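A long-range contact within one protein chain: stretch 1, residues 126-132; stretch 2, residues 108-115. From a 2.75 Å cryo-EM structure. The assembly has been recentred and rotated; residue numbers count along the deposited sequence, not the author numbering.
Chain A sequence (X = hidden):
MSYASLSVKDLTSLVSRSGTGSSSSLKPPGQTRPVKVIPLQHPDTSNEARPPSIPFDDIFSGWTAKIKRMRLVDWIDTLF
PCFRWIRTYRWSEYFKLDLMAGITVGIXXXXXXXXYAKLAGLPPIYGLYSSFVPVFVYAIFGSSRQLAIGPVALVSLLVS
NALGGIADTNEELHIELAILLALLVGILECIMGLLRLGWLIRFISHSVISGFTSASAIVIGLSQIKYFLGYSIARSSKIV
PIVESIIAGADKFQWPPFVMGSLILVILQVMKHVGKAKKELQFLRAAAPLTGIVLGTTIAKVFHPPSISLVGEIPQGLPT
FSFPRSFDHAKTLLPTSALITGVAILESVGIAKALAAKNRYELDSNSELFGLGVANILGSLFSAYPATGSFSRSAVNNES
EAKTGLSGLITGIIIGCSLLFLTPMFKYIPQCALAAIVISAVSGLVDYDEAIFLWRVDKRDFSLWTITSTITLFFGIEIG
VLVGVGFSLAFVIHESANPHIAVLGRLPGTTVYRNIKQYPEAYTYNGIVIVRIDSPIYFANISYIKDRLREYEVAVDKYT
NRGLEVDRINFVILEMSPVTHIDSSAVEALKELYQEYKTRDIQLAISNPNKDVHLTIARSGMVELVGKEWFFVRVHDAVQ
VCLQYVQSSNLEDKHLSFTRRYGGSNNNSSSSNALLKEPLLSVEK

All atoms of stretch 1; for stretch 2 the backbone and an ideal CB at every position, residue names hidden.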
# COMPACT_ATOMS: atom_id res chain seq x y z
N TYR A 126 -25.43 -27.85 -8.30
CA TYR A 126 -24.21 -27.53 -7.57
C TYR A 126 -24.40 -26.36 -6.62
O TYR A 126 -23.53 -26.13 -5.77
CB TYR A 126 -23.07 -27.26 -8.55
CG TYR A 126 -22.47 -28.54 -9.06
CD1 TYR A 126 -21.42 -29.15 -8.39
CD2 TYR A 126 -22.97 -29.16 -10.19
CE1 TYR A 126 -20.88 -30.33 -8.84
CE2 TYR A 126 -22.43 -30.34 -10.65
CZ TYR A 126 -21.39 -30.92 -9.97
OH TYR A 126 -20.85 -32.10 -10.43
N GLY A 127 -25.49 -25.60 -6.74
CA GLY A 127 -25.83 -24.65 -5.70
C GLY A 127 -26.23 -25.35 -4.41
O GLY A 127 -25.76 -25.00 -3.32
N LEU A 128 -27.09 -26.37 -4.52
CA LEU A 128 -27.56 -27.07 -3.33
C LEU A 128 -26.41 -27.74 -2.60
O LEU A 128 -26.34 -27.70 -1.37
CB LEU A 128 -28.62 -28.10 -3.71
CG LEU A 128 -29.92 -27.54 -4.28
CD1 LEU A 128 -30.90 -28.66 -4.58
CD2 LEU A 128 -30.53 -26.53 -3.33
N TYR A 129 -25.49 -28.36 -3.35
CA TYR A 129 -24.27 -28.89 -2.74
C TYR A 129 -23.55 -27.80 -1.96
O TYR A 129 -23.14 -28.00 -0.81
CB TYR A 129 -23.36 -29.48 -3.81
CG TYR A 129 -23.92 -30.65 -4.57
CD1 TYR A 129 -24.97 -31.40 -4.07
CD2 TYR A 129 -23.40 -31.02 -5.80
CE1 TYR A 129 -25.49 -32.47 -4.77
CE2 TYR A 129 -23.90 -32.09 -6.51
CZ TYR A 129 -24.95 -32.81 -5.99
OH TYR A 129 -25.45 -33.88 -6.68
N SER A 130 -23.43 -26.61 -2.56
CA SER A 130 -22.74 -25.50 -1.92
C SER A 130 -23.47 -25.00 -0.68
O SER A 130 -22.90 -24.21 0.07
CB SER A 130 -22.56 -24.35 -2.91
OG SER A 130 -21.80 -23.31 -2.33
N SER A 131 -24.72 -25.42 -0.47
CA SER A 131 -25.44 -25.11 0.75
C SER A 131 -25.54 -26.29 1.70
O SER A 131 -25.98 -26.11 2.84
CB SER A 131 -26.85 -24.62 0.43
OG SER A 131 -26.82 -23.43 -0.34
N PHE A 132 -25.17 -27.50 1.27
CA PHE A 132 -25.39 -28.67 2.10
C PHE A 132 -24.25 -28.89 3.09
O PHE A 132 -24.44 -28.77 4.30
CB PHE A 132 -25.59 -29.91 1.23
CG PHE A 132 -25.78 -31.17 2.01
CD1 PHE A 132 -26.72 -31.23 3.02
CD2 PHE A 132 -25.02 -32.29 1.73
CE1 PHE A 132 -26.89 -32.39 3.74
CE2 PHE A 132 -25.20 -33.45 2.45
CZ PHE A 132 -26.13 -33.50 3.46
N UNK A 108 -35.95 -19.79 1.89
CA UNK A 108 -35.41 -18.70 1.09
C UNK A 108 -34.18 -19.13 0.30
O UNK A 108 -33.89 -18.56 -0.75
CB UNK A 108 -35.06 -17.51 1.99
N UNK A 109 -33.47 -20.15 0.78
CA UNK A 109 -32.15 -20.47 0.25
C UNK A 109 -32.20 -21.41 -0.94
O UNK A 109 -31.44 -21.24 -1.90
CB UNK A 109 -31.28 -21.09 1.35
N UNK A 110 -33.07 -22.42 -0.91
CA UNK A 110 -33.07 -23.44 -1.96
C UNK A 110 -33.21 -22.81 -3.34
O UNK A 110 -32.33 -23.01 -4.20
CB UNK A 110 -34.20 -24.45 -1.73
N UNK A 111 -34.27 -22.02 -3.61
CA UNK A 111 -34.34 -21.37 -4.93
C UNK A 111 -33.21 -20.40 -5.19
O UNK A 111 -32.71 -20.32 -6.32
CB UNK A 111 -35.67 -20.63 -5.08
N UNK A 112 -32.78 -19.67 -4.16
CA UNK A 112 -31.65 -18.76 -4.33
C UNK A 112 -30.37 -19.53 -4.62
O UNK A 112 -29.54 -19.08 -5.42
CB UNK A 112 -31.47 -17.89 -3.08
N UNK A 113 -30.19 -20.69 -3.98
CA UNK A 113 -29.01 -21.50 -4.26
C UNK A 113 -28.98 -21.96 -5.71
O UNK A 113 -27.95 -21.85 -6.39
CB UNK A 113 -28.97 -22.71 -3.33
N UNK A 114 -30.11 -22.47 -6.21
CA UNK A 114 -30.14 -22.89 -7.61
C UNK A 114 -29.93 -21.72 -8.56
O UNK A 114 -29.22 -21.84 -9.56
CB UNK A 114 -31.47 -23.58 -7.93
N UNK A 115 -30.54 -20.57 -8.25
CA UNK A 115 -30.39 -19.40 -9.11
C UNK A 115 -28.94 -18.92 -9.16
O UNK A 115 -28.43 -18.57 -10.23
CB UNK A 115 -31.30 -18.27 -8.62

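Two helices cross here at 128° between their N-to-C directions, their axes 7.7 Å apart at closest approach. That is near for helices, and G127, which has no side chain, lies where they come closest.

Position 108 has no atom of stretch 1 within 5.5 Å of its ideal CB, so this contact leaves its identity undetermined. It is M108.

At 109 the CA-to-CB bond points toward stretch 1, but the ideal CB is still 5.3 Å from S131 OG. A side chain of medium length, apolar or polar, could span that gap. The residue is L109; with chi1 t and chi2 p it brings CD1 to 3.5 Å from S131 OG, a van der Waals contact, since a methyl carbon offers the hydroxyl no hydrogen bond.

Position 110 points sideways, its ideal CB 4.5 Å from L128 CD2. An aliphatic group suits this flank; valine, isoleucine or leucine would all be plausible. V110 occupies it, and its CG1 packs 4.0 Å from L128 CD2.

Position 111 points away from stretch 1, which therefore sets no requirement. The backbone is more informative: the N of 111 makes no bond to the preceding turn, and the helix kinks there. Proline, lacking an amide hydrogen, fits such a site, and P111 is found.

Position 112 is out of reach, with nothing of stretch 1 near its ideal CB; Q112 bonds through OE1 elsewhere in the structure.

Position 113 is the most constrained. Its CA lies 4.7 Å from the CA of G127, and its CB points toward stretch 1, with the ideal CB 3.7 Å from S131 OG, 3.9 Å from G127 O and 4.1 Å from L128 CD2. These neighbours favour a small residue: alanine, glycine or perhaps serine. A113 puts its CB in that place. Its backbone O accepts a CA-H...O contact from G127 CA at 3.6 Å, with 159° at the hydrogen. The approach depends on the glycine, because an ideal CB on G127 would clash with A113 O at 2.1 Å.

Position 114 points sideways, with nothing of stretch 1 within 5.5 Å of its ideal CB, so a longer apolar chain is needed to meet L128; leucine or methionine would serve. M114 does so, its CG 4.3 Å from L128 CG.

Position 115 is out of reach and unconstrained by stretch 1. S115 turns to its own helix, OG donating to P111 O at 2.8 Å.

No hydrogen bond crosses the 266 Å² contact.

Stretch 2 (108-115) MLVPQAMS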
# COMPACT_ATOMS: atom_id res chain seq x y z
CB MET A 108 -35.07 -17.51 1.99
CG MET A 108 -34.48 -16.32 1.27
SD MET A 108 -33.73 -15.12 2.38
CE MET A 108 -34.01 -13.61 1.47
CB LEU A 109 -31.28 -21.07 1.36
CG LEU A 109 -29.99 -21.78 0.97
CD1 LEU A 109 -29.04 -20.85 0.24
CD2 LEU A 109 -29.32 -22.35 2.20
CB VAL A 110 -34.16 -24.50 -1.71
CG1 VAL A 110 -34.31 -25.41 -2.91
CG2 VAL A 110 -33.85 -25.30 -0.46
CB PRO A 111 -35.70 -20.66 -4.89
CG PRO A 111 -35.94 -20.41 -3.47
CD PRO A 111 -35.39 -21.60 -2.76
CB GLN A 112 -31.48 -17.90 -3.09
CG GLN A 112 -32.36 -16.67 -3.07
CD GLN A 112 -31.88 -15.63 -2.09
OE1 GLN A 112 -31.15 -15.94 -1.15
NE2 GLN A 112 -32.29 -14.38 -2.30
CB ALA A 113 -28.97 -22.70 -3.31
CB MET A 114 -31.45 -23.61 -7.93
CG MET A 114 -31.63 -24.94 -7.21
SD MET A 114 -33.15 -25.77 -7.67
CE MET A 114 -34.36 -24.78 -6.80
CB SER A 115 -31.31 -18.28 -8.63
OG SER A 115 -32.65 -18.72 -8.59
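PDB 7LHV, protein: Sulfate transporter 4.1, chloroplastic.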